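Local coordinates for imidazoleglycerol-phosphate dehydratase (PDB 5DNX), which catalyses the dehydration of D-erythro-1-(imidazol-4-yl)glycerol 3-phosphate to 3-(imidazol-4-yl)-2-oxopropyl phosphate, the sixth step of histidine biosynthesis, at residues A[80-85]-A[148-153]; A[50-55]-A[119-124]; A[74-79]-A[92-97]. All coordinates share one frame; numbering follows the deposited sequence.

Contact 1. Residues A[80-85]-A[148-153]; sequences AIMPMD and VEAAFK. With MN (manganese (II) ion), chain E; 5LD ([(2R)-2-hydroxy-3-(1H-1,2,4-triazol-1-yl)propyl]phosphonic acid), chain F.
Met84, Glu149 and Lys153 meet beside the bound triazole phosphonate, and each touches it. The methionine chain is fully extended, with CG trans to the main-chain N (chi1 -170°), which carries its tip from the strand to the ligand: Met84 CE lies 3.3 Å from ligand N2, against the N1-N2 bond of the triazole. One atom back along the same chain, Met84 SD sits 3.5 Å from Lys153 NZ, the two side chains running at about a right angle. Lys153, also extended, donates from NZ to phosphonate O10 at 2.8 Å, where its positive charge probably helps to hold the anionic group. The glutamate side chain passes Met84 SD with CB and CG and ends on manganese, Glu149 OE1 binding the ion at 2.2 Å; ligand O13 and N1 chelate the same metal. His29 and His145 of the same chain, with His53 of a neighbouring subunit, complete the site. A water steadies the lysine from the strand side, accepting from Lys153 NZ at 2.8 Å and donating to the carbonyl oxygen of Pro83.

Behind this first shell, strand 77-84, outermost within the chain in a mixed sheet, lies against helix 144-162, an alpha/beta layer packing in which the axes of the short segments lie 146° apart and approach to 7.8 Å. The seam is lined by Ala150, whose CB meets Met82 CG at 3.8 Å. Unlike Met84, Met82 is bent at chi2 and chi3 (58° for chi2), which brings its sulfur across the aliphatic part of the lysine, Met82 SD lying 3.9 Å from Lys153 CD. The stem of Lys153 is thus packed on Met82 while its ammonium end serves the ligand. Tyr37 of helix 25-38 also packs against Lys153.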
loop_
_atom_site.group_PDB
_atom_site.type_symbol
_atom_site.label_atom_id
_atom_site.label_comp_id
_atom_site.label_asym_id
_atom_site.label_seq_id
_atom_site.Cartn_x
_atom_site.Cartn_y
_atom_site.Cartn_z
ATOM N N ALA A 80 4.841 41.768 2.536
ATOM C CA ALA A 80 5.190 41.871 1.107
ATOM C C ALA A 80 4.995 40.513 0.467
ATOM O O ALA A 80 5.248 39.494 1.093
ATOM C CB ALA A 80 6.612 42.325 0.951
ATOM N N ILE A 81 4.502 40.494 -0.757
ATOM C CA ILE A 81 4.549 39.267 -1.584
ATOM C C ILE A 81 5.459 39.618 -2.738
ATOM O O ILE A 81 5.164 40.521 -3.505
ATOM C CB ILE A 81 3.171 38.815 -2.062
ATOM C CG1 ILE A 81 2.351 38.377 -0.842
ATOM C CG2 ILE A 81 3.325 37.693 -3.085
ATOM C CD1 ILE A 81 0.897 38.113 -1.154
ATOM N N MET A 82 6.584 38.931 -2.813
ATOM C CA MET A 82 7.635 39.270 -3.722
ATOM C C MET A 82 7.827 38.154 -4.747
ATOM O O MET A 82 8.224 37.057 -4.399
ATOM C CB MET A 82 8.924 39.511 -2.932
ATOM C CG MET A 82 10.107 39.925 -3.754
ATOM S SD MET A 82 9.822 41.431 -4.719
ATOM C CE MET A 82 9.197 42.516 -3.513
ATOM N N PRO A 83 7.541 38.442 -6.020
ATOM C CA PRO A 83 7.856 37.522 -7.098
ATOM C C PRO A 83 9.280 37.774 -7.552
ATOM O O PRO A 83 9.742 38.922 -7.540
ATOM C CB PRO A 83 6.868 37.915 -8.200
ATOM C CG PRO A 83 6.588 39.345 -7.961
ATOM C CD PRO A 83 6.728 39.576 -6.498
ATOM N N MET A 84 9.998 36.717 -7.887
ATOM C CA MET A 84 11.259 36.871 -8.589
ATOM C C MET A 84 11.424 35.699 -9.534
ATOM O O MET A 84 11.783 34.607 -9.108
ATOM C CB MET A 84 12.445 36.998 -7.633
ATOM C CG MET A 84 13.681 37.410 -8.413
ATOM S SD MET A 84 15.159 37.678 -7.426
ATOM C CE MET A 84 16.267 37.991 -8.783
ATOM N N ASP A 85 11.141 35.935 -10.814
ATOM C CA ASP A 85 11.022 34.879 -11.795
ATOM C C ASP A 85 10.138 33.738 -11.219
ATOM O O ASP A 85 8.995 33.988 -10.841
ATOM C CB ASP A 85 12.416 34.417 -12.243
ATOM C CG ASP A 85 13.147 35.460 -13.087
ATOM O OD1 ASP A 85 12.688 36.639 -13.160
ATOM O OD2 ASP A 85 14.155 35.069 -13.719
ATOM N N VAL A 148 15.854 33.282 -2.116
ATOM C CA VAL A 148 16.490 34.011 -1.047
ATOM C C VAL A 148 16.448 35.515 -1.298
ATOM O O VAL A 148 16.139 36.296 -0.380
ATOM C CB VAL A 148 17.902 33.503 -0.788
ATOM C CG1 VAL A 148 18.602 34.356 0.276
ATOM C CG2 VAL A 148 17.891 32.026 -0.321
ATOM N N GLU A 149 16.702 35.922 -2.535
ATOM C CA GLU A 149 16.651 37.342 -2.862
ATOM C C GLU A 149 15.216 37.871 -2.736
ATOM O O GLU A 149 15.023 38.972 -2.243
ATOM C CB GLU A 149 17.237 37.634 -4.228
ATOM C CG GLU A 149 17.324 39.126 -4.520
ATOM C CD GLU A 149 18.061 39.468 -5.788
ATOM O OE1 GLU A 149 18.757 38.610 -6.387
ATOM O OE2 GLU A 149 17.925 40.633 -6.187
ATOM N N ALA A 150 14.222 37.097 -3.154
ATOM C CA ALA A 150 12.833 37.498 -2.921
ATOM C C ALA A 150 12.535 37.703 -1.430
ATOM O O ALA A 150 11.854 38.662 -1.060
ATOM C CB ALA A 150 11.870 36.515 -3.531
ATOM N N ALA A 151 13.070 36.824 -0.578
ATOM C CA ALA A 151 12.908 36.987 0.858
ATOM C C ALA A 151 13.542 38.311 1.358
ATOM O O ALA A 151 12.924 39.018 2.149
ATOM C CB ALA A 151 13.467 35.793 1.597
ATOM N N PHE A 152 14.754 38.642 0.917
ATOM C CA PHE A 152 15.381 39.910 1.339
ATOM C C PHE A 152 14.673 41.150 0.770
ATOM O O PHE A 152 14.484 42.130 1.495
ATOM C CB PHE A 152 16.875 39.948 1.005
ATOM C CG PHE A 152 17.747 39.231 1.999
ATOM C CD1 PHE A 152 18.352 39.937 3.038
ATOM C CD2 PHE A 152 17.968 37.860 1.909
ATOM C CE1 PHE A 152 19.170 39.297 3.956
ATOM C CE2 PHE A 152 18.816 37.205 2.816
ATOM C CZ PHE A 152 19.394 37.922 3.849
ATOM N N LYS A 153 14.270 41.099 -0.493
ATOM C CA LYS A 153 13.455 42.161 -1.087
ATOM C C LYS A 153 12.165 42.333 -0.281
ATOM O O LYS A 153 11.755 43.466 0.043
ATOM C CB LYS A 153 13.103 41.834 -2.537
ATOM C CG LYS A 153 14.235 41.925 -3.550
ATOM C CD LYS A 153 13.731 41.433 -4.920
ATOM C CE LYS A 153 14.695 41.785 -6.054
ATOM N NZ LYS A 153 14.368 41.070 -7.325
HETATM MN MN MN E . 20.500 38.784 -7.664
HETATM O O10 5LD F . 15.525 41.703 -9.744
HETATM P P9 5LD F . 16.577 42.712 -10.225
HETATM O O11 5LD F . 16.818 42.562 -11.709
HETATM O O12 5LD F . 16.245 44.126 -9.835
HETATM C C8 5LD F . 18.136 42.352 -9.357
HETATM C C7 5LD F . 18.582 40.886 -9.244
HETATM O O13 5LD F . 19.726 40.805 -8.368
HETATM C C6 5LD F . 19.006 40.303 -10.588
HETATM N N2 5LD F . 18.923 38.837 -10.613
HETATM N N1 5LD F . 19.504 38.106 -9.581
HETATM C C5 5LD F . 19.258 36.834 -9.901
HETATM N N4 5LD F . 18.570 36.755 -11.067
HETATM C C3 5LD F . 18.399 38.029 -11.509
HETATM O O HOH W 1 11.893 40.464 -8.373
#

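Contact 2. Residues A[50-55]-A[119-124]; sequences LRHHLW and LKEFVW. With MN (manganese (II) ion), chain D; MN (manganese (II) ion), chain B; 5LD ([(2R)-2-hydroxy-3-(1H-1,2,4-triazol-1-yl)propyl]phosphonic acid), chain C.
His52 and Glu121 converge on one manganese because of their torsions: the histidine CG is trans to the main-chain N (chi1 -180°), which swings the ring from helix 51-69 toward helix 116-130, while Glu121 bends at chi2 (-56°) and turns its carboxylate to the ion. His52 NE2 binds the metal at 2.3 Å and Glu121 OE1 at 2.2 Å. Bent this way, the glutamate brings CG over one face of the imidazole, 3.4 Å from His52 NE2. Glu56 of the same chain and His146 of a neighbouring subunit also bind the ion, and Glu111 of that subunit is the main polar partner of His52. Farther along, the helices pack closely, their short segments 33° apart: Trp55 CE3 at the indole edge meets Phe122 CB at 4.0 Å, and Phe122 CA makes a C-H contact to Trp55 O at 3.5 Å. The indole N-H is turned elsewhere, to Asp24.

His52, His53 and Glu56 belong to the HHxxE sequence typical of this family. His53 NE2 binds the second manganese at 2.3 Å, and the triazole bridges the pair, N4 on the His52 ion and N1 on the His53 ion. Two adjacent histidines on one helix thereby serve different metals, consistent with a dinuclear site in which the imidazole ring of the substrate probably spans the ions as the triazole does.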
loop_
_atom_site.group_PDB
_atom_site.type_symbol
_atom_site.label_atom_id
_atom_site.label_comp_id
_atom_site.label_asym_id
_atom_site.label_seq_id
_atom_site.Cartn_x
_atom_site.Cartn_y
_atom_site.Cartn_z
ATOM N N LEU A 50 33.495 33.072 10.642
ATOM C CA LEU A 50 32.719 32.105 9.865
ATOM C C LEU A 50 31.431 32.752 9.361
ATOM O O LEU A 50 30.825 33.578 10.042
ATOM C CB LEU A 50 32.346 30.901 10.735
ATOM C CG LEU A 50 33.463 30.092 11.369
ATOM C CD1 LEU A 50 32.807 28.967 12.165
ATOM C CD2 LEU A 50 34.405 29.579 10.292
ATOM N N ARG A 51 30.999 32.358 8.167
ATOM C CA ARG A 51 29.843 32.978 7.541
ATOM C C ARG A 51 28.578 32.910 8.388
ATOM O O ARG A 51 27.821 33.860 8.421
ATOM C CB ARG A 51 29.591 32.412 6.148
ATOM C CG ARG A 51 30.644 32.787 5.105
ATOM C CD ARG A 51 30.290 32.167 3.762
ATOM N NE ARG A 51 29.215 32.927 3.096
ATOM C CZ ARG A 51 28.280 32.416 2.300
ATOM N NH1 ARG A 51 28.185 31.098 2.093
ATOM N NH2 ARG A 51 27.396 33.235 1.741
ATOM N N HIS A 52 28.348 31.797 9.090
ATOM C CA HIS A 52 27.160 31.723 9.946
ATOM C C HIS A 52 27.162 32.826 10.990
ATOM O O HIS A 52 26.130 33.451 11.217
ATOM C CB HIS A 52 27.119 30.378 10.600
ATOM C CG HIS A 52 25.961 30.110 11.521
ATOM N ND1 HIS A 52 25.281 28.910 11.472
ATOM C CD2 HIS A 52 25.465 30.776 12.595
ATOM C CE1 HIS A 52 24.394 28.865 12.448
ATOM N NE2 HIS A 52 24.491 29.982 13.148
ATOM N N HIS A 53 28.302 33.059 11.619
ATOM C CA HIS A 53 28.397 34.093 12.640
ATOM C C HIS A 53 28.120 35.463 12.037
ATOM O O HIS A 53 27.438 36.284 12.642
ATOM C CB HIS A 53 29.766 34.078 13.302
ATOM C CG HIS A 53 30.073 32.811 14.023
ATOM N ND1 HIS A 53 31.359 32.452 14.356
ATOM C CD2 HIS A 53 29.266 31.852 14.545
ATOM C CE1 HIS A 53 31.340 31.310 15.024
ATOM N NE2 HIS A 53 30.083 30.930 15.155
ATOM N N LEU A 54 28.610 35.690 10.825
ATOM C CA LEU A 54 28.333 36.940 10.103
ATOM C C LEU A 54 26.838 37.152 9.825
ATOM O O LEU A 54 26.276 38.198 10.135
ATOM C CB LEU A 54 29.089 36.977 8.781
ATOM C CG LEU A 54 28.779 38.165 7.853
ATOM C CD1 LEU A 54 29.298 39.464 8.461
ATOM C CD2 LEU A 54 29.348 37.904 6.467
ATOM N N TRP A 55 26.195 36.173 9.199
ATOM C CA TRP A 55 24.776 36.294 8.846
ATOM C C TRP A 55 23.897 36.520 10.076
ATOM O O TRP A 55 23.062 37.418 10.102
ATOM C CB TRP A 55 24.288 35.105 8.003
ATOM C CG TRP A 55 24.776 35.131 6.551
ATOM C CD1 TRP A 55 26.077 35.146 6.102
ATOM C CD2 TRP A 55 23.957 35.186 5.381
ATOM N NE1 TRP A 55 26.106 35.178 4.737
ATOM C CE2 TRP A 55 24.817 35.221 4.267
ATOM C CE3 TRP A 55 22.568 35.187 5.166
ATOM C CZ2 TRP A 55 24.335 35.236 2.947
ATOM C CZ3 TRP A 55 22.098 35.235 3.866
ATOM C CH2 TRP A 55 22.982 35.271 2.772
ATOM N N LEU A 119 20.202 31.905 5.632
ATOM C CA LEU A 119 18.961 32.696 5.606
ATOM C C LEU A 119 18.247 32.631 6.935
ATOM O O LEU A 119 17.864 33.659 7.483
ATOM C CB LEU A 119 18.019 32.238 4.503
ATOM C CG LEU A 119 16.632 32.873 4.490
ATOM C CD1 LEU A 119 16.715 34.359 4.213
ATOM C CD2 LEU A 119 15.758 32.153 3.469
ATOM N N LYS A 120 18.081 31.423 7.461
ATOM C CA LYS A 120 17.388 31.267 8.746
ATOM C C LYS A 120 18.092 31.993 9.863
ATOM O O LYS A 120 17.446 32.608 10.722
ATOM C CB LYS A 120 17.218 29.796 9.093
ATOM C CG LYS A 120 16.091 29.135 8.309
ATOM C CD LYS A 120 15.920 27.671 8.807
ATOM C CE LYS A 120 14.798 26.913 8.129
ATOM N NZ LYS A 120 14.881 25.461 8.486
ATOM N N GLU A 121 19.411 31.902 9.885
ATOM C CA GLU A 121 20.147 32.546 10.955
ATOM C C GLU A 121 20.126 34.074 10.880
ATOM O O GLU A 121 20.083 34.723 11.916
ATOM C CB GLU A 121 21.545 31.986 11.051
ATOM C CG GLU A 121 21.509 30.552 11.622
ATOM C CD GLU A 121 20.821 30.450 12.973
ATOM O OE1 GLU A 121 21.407 30.848 14.024
ATOM O OE2 GLU A 121 19.655 29.972 12.966
ATOM N N PHE A 122 20.119 34.625 9.676
ATOM C CA PHE A 122 19.923 36.057 9.517
ATOM C C PHE A 122 18.556 36.453 10.021
ATOM O O PHE A 122 18.436 37.416 10.759
ATOM C CB PHE A 122 20.105 36.499 8.054
ATOM C CG PHE A 122 19.625 37.908 7.800
ATOM C CD1 PHE A 122 20.420 38.996 8.089
ATOM C CD2 PHE A 122 18.355 38.137 7.297
ATOM C CE1 PHE A 122 19.960 40.304 7.905
ATOM C CE2 PHE A 122 17.905 39.426 7.102
ATOM C CZ PHE A 122 18.695 40.511 7.413
ATOM N N VAL A 123 17.525 35.709 9.623
ATOM C CA VAL A 123 16.158 36.076 9.990
ATOM C C VAL A 123 15.928 35.949 11.488
ATOM O O VAL A 123 15.296 36.831 12.097
ATOM C CB VAL A 123 15.098 35.306 9.180
ATOM C CG1 VAL A 123 13.705 35.637 9.675
ATOM C CG2 VAL A 123 15.230 35.658 7.700
ATOM N N TRP A 124 16.409 34.860 12.081
ATOM C CA TRP A 124 16.323 34.745 13.533
ATOM C C TRP A 124 17.089 35.833 14.241
ATOM O O TRP A 124 16.623 36.345 15.273
ATOM C CB TRP A 124 16.788 33.386 14.049
ATOM C CG TRP A 124 15.741 32.425 14.281
ATOM C CD1 TRP A 124 15.536 31.257 13.566
ATOM C CD2 TRP A 124 14.724 32.460 15.287
ATOM N NE1 TRP A 124 14.451 30.587 14.074
ATOM C CE2 TRP A 124 13.950 31.282 15.137
ATOM C CE3 TRP A 124 14.413 33.340 16.314
ATOM C CZ2 TRP A 124 12.871 30.995 15.963
ATOM C CZ3 TRP A 124 13.335 33.047 17.141
ATOM C CH2 TRP A 124 12.601 31.878 16.963
HETATM MN MN MN D . 23.294 30.468 15.005
HETATM MN MN MN B . 29.523 29.034 16.387
HETATM O O10 5LD C . 26.763 29.710 21.821
HETATM P P9 5LD C . 27.704 30.919 21.912
HETATM O O11 5LD C . 26.952 32.200 21.637
HETATM O O12 5LD C . 28.466 30.965 23.208
HETATM C C8 5LD C . 28.986 30.728 20.634
HETATM C C7 5LD C . 28.549 30.294 19.226
HETATM O O13 5LD C . 29.720 30.021 18.430
HETATM C C6 5LD C . 27.759 31.380 18.503
HETATM N N2 5LD C . 26.909 30.838 17.437
HETATM N N1 5LD C . 27.461 29.962 16.506
HETATM C C5 5LD C . 26.446 29.665 15.692
HETATM N N4 5LD C . 25.318 30.314 16.072
HETATM C C3 5LD C . 25.644 31.069 17.154
HETATM O O HOH W 2 22.454 31.090 16.992
#

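Contact 3. Residues A[74-79]-A[92-97]; sequences FTRFGN and SVDISN. With 5LD ([(2R)-2-hydroxy-3-(1H-1,2,4-triazol-1-yl)propyl]phosphonic acid), chain H.
Main-chain hydrogen bonds pair Phe77-Asn79 with Ser92-Asp94 as an antiparallel ladder. Gly78 and Val93 form its hydrogen-bonded pair, with Val93 N to Gly78 O at 2.8 Å, and Ile95 N to Arg76 O, also 2.8 Å and nearly straight at 174°, extends the pairing past the strands. Ionic bonds centre on Arg76, whose extended chain (chi1 177°) lets it grip Asp94 side-on with two nitrogens. Arg76 NE meets Asp94 OD1 in the guanidinium plane at a short 2.5 Å; Arg76 NH2 reaches the syn lone pair of Asp94 OD2 at 3.0 Å. The carboxylate thus fixes the guanidinium's rotation while NH1 donates to phosphonate O10 at 2.8 Å and NH2 to O11. A leucine in place of Arg76 would probably leave Asp94 without its ionic mate and the phosphonate short of two hydrogen bonds. Among uncharged polar groups, Ser92 OG donates to Asn79 OD1 at 2.6 Å. Apolar contact comes from Phe74, whose CE1 touches Ile95 CG2 at 3.7 Å. The Phe77 ring lies side by side with Asp94, its CZ over the guanidinium face of Arg76, toward the rim. These strands form the beta hairpin 77-84/87-94: strand 133-140 continues the sheet beyond 87-94, helix 144-162 packs on Val93 through Ala158 and Leu159, and Arg67 of helix 51-69 touches Phe74 and Ile95.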
loop_
_atom_site.group_PDB
_atom_site.type_symbol
_atom_site.label_atom_id
_atom_site.label_comp_id
_atom_site.label_asym_id
_atom_site.label_seq_id
_atom_site.Cartn_x
_atom_site.Cartn_y
_atom_site.Cartn_z
ATOM N N PHE A 74 4.717 53.310 16.065
ATOM C CA PHE A 74 5.030 52.788 14.742
ATOM C C PHE A 74 3.920 51.866 14.308
ATOM O O PHE A 74 3.117 51.391 15.119
ATOM C CB PHE A 74 6.402 52.083 14.714
ATOM C CG PHE A 74 6.573 51.090 15.811
ATOM C CD1 PHE A 74 6.236 49.752 15.623
ATOM C CD2 PHE A 74 7.006 51.498 17.071
ATOM C CE1 PHE A 74 6.381 48.830 16.675
ATOM C CE2 PHE A 74 7.139 50.590 18.116
ATOM C CZ PHE A 74 6.810 49.253 17.914
ATOM N N THR A 75 3.900 51.640 13.006
ATOM C CA THR A 75 2.801 50.977 12.297
ATOM C C THR A 75 2.686 49.497 12.691
ATOM O O THR A 75 1.601 48.920 12.646
ATOM C CB THR A 75 2.987 51.192 10.776
ATOM O OG1 THR A 75 2.683 52.562 10.482
ATOM C CG2 THR A 75 2.043 50.350 9.946
ATOM N N ARG A 76 3.819 48.920 13.051
ATOM C CA ARG A 76 3.966 47.548 13.635
ATOM C C ARG A 76 3.894 46.407 12.618
ATOM O O ARG A 76 4.746 45.505 12.637
ATOM C CB ARG A 76 2.941 47.273 14.758
ATOM C CG ARG A 76 3.013 45.878 15.326
ATOM C CD ARG A 76 1.943 45.681 16.395
ATOM N NE ARG A 76 1.961 44.300 16.864
ATOM C CZ ARG A 76 1.122 43.777 17.753
ATOM N NH1 ARG A 76 0.177 44.515 18.335
ATOM N NH2 ARG A 76 1.238 42.493 18.048
ATOM N N PHE A 77 2.845 46.420 11.796
ATOM C CA PHE A 77 2.593 45.355 10.824
ATOM C C PHE A 77 3.063 45.768 9.440
ATOM O O PHE A 77 2.849 46.912 8.995
ATOM C CB PHE A 77 1.115 45.034 10.791
ATOM C CG PHE A 77 0.612 44.425 12.058
ATOM C CD1 PHE A 77 0.892 43.109 12.345
ATOM C CD2 PHE A 77 -0.102 45.173 12.987
ATOM C CE1 PHE A 77 0.418 42.511 13.507
ATOM C CE2 PHE A 77 -0.560 44.585 14.162
ATOM C CZ PHE A 77 -0.297 43.256 14.422
ATOM N N GLY A 78 3.708 44.839 8.726
ATOM C CA GLY A 78 3.981 45.046 7.321
ATOM C C GLY A 78 4.142 43.710 6.616
ATOM O O GLY A 78 4.687 42.764 7.198
ATOM N N ASN A 79 3.645 43.651 5.384
ATOM C CA ASN A 79 3.726 42.447 4.547
ATOM C C ASN A 79 4.289 42.777 3.196
ATOM O O ASN A 79 4.175 43.907 2.723
ATOM C CB ASN A 79 2.346 41.864 4.327
ATOM C CG ASN A 79 1.681 41.443 5.612
ATOM O OD1 ASN A 79 2.263 40.727 6.433
ATOM N ND2 ASN A 79 0.447 41.871 5.786
ATOM N N SER A 92 5.938 38.359 6.120
ATOM C CA SER A 92 4.965 38.988 7.019
ATOM C C SER A 92 5.638 39.301 8.332
ATOM O O SER A 92 6.227 38.414 8.956
ATOM C CB SER A 92 3.744 38.056 7.218
ATOM O OG SER A 92 2.720 38.669 7.983
ATOM N N VAL A 93 5.567 40.577 8.736
ATOM C CA VAL A 93 6.288 41.063 9.907
ATOM C C VAL A 93 5.309 41.705 10.877
ATOM O O VAL A 93 4.396 42.432 10.474
ATOM C CB VAL A 93 7.377 42.084 9.504
ATOM C CG1 VAL A 93 7.985 42.768 10.725
ATOM C CG2 VAL A 93 8.454 41.421 8.651
ATOM N N ASP A 94 5.535 41.431 12.165
ATOM C CA ASP A 94 4.849 42.112 13.255
ATOM C C ASP A 94 5.925 42.525 14.231
ATOM O O ASP A 94 6.537 41.661 14.877
ATOM C CB ASP A 94 3.834 41.169 13.897
ATOM C CG ASP A 94 3.256 41.690 15.182
ATOM O OD1 ASP A 94 3.593 42.831 15.589
ATOM O OD2 ASP A 94 2.469 40.947 15.812
ATOM N N ILE A 95 6.168 43.829 14.356
ATOM C CA ILE A 95 7.121 44.320 15.347
ATOM C C ILE A 95 6.448 44.265 16.739
ATOM O O ILE A 95 6.002 45.256 17.307
ATOM C CB ILE A 95 7.702 45.699 14.976
ATOM C CG1 ILE A 95 8.328 45.667 13.562
ATOM C CG2 ILE A 95 8.746 46.112 16.010
ATOM C CD1 ILE A 95 8.752 47.045 13.062
ATOM N N SER A 96 6.414 43.051 17.259
ATOM C CA SER A 96 5.563 42.629 18.365
ATOM C C SER A 96 6.207 42.673 19.733
ATOM O O SER A 96 5.517 42.486 20.723
ATOM C CB SER A 96 5.205 41.152 18.109
ATOM O OG SER A 96 6.424 40.411 18.001
ATOM N N ASN A 97 7.531 42.830 19.778
ATOM C CA ASN A 97 8.308 42.550 20.964
ATOM C C ASN A 97 8.248 41.076 21.419
ATOM O O ASN A 97 8.504 40.763 22.576
ATOM C CB ASN A 97 7.918 43.506 22.102
ATOM C CG ASN A 97 9.036 43.708 23.090
ATOM O OD1 ASN A 97 10.199 43.646 22.736
ATOM N ND2 ASN A 97 8.686 43.907 24.354
HETATM O O10 5LD H . -1.177 43.424 20.522
HETATM P P9 5LD H . -1.014 41.981 20.959
HETATM O O11 5LD H . -0.905 41.041 19.751
HETATM O O12 5LD H . 0.188 41.826 21.884
HETATM C C8 5LD H . -2.529 41.556 21.823
HETATM C C7 5LD H . -2.781 40.057 22.071
HETATM O O13 5LD H . -4.056 39.864 22.677
HETATM C C6 5LD H . -1.797 39.450 23.063
HETATM N N2 5LD H . -1.683 37.991 22.960
HETATM N N1 5LD H . -2.853 37.214 22.947
HETATM C C5 5LD H . -2.380 35.939 22.871
HETATM N N4 5LD H . -1.029 35.944 22.793
HETATM C C3 5LD H . -0.610 37.236 22.879
HETATM O O HOH W 3 1.998 41.899 9.009
#

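Contacts 1 and 2 have centres 18 Å apart and join through the core, where Phe152 CE1 lies 3.4 Å from Phe122 CE2. Contact 3 shares strand 77-84 with contact 1, its centre again about 18 Å away, whereas contacts 2 and 3 stay about 8 Å apart at their nearest atoms. Each contact meets a different ligand molecule, yet one active site uses all three kinds: the ligand of contact 1 is also held by Arg76 of a second subunit, and its manganese by His53 of a third. The 24-chain assembly thereby builds each pocket from metal-binding helices of two subunits and a phosphonate-binding arginine of another.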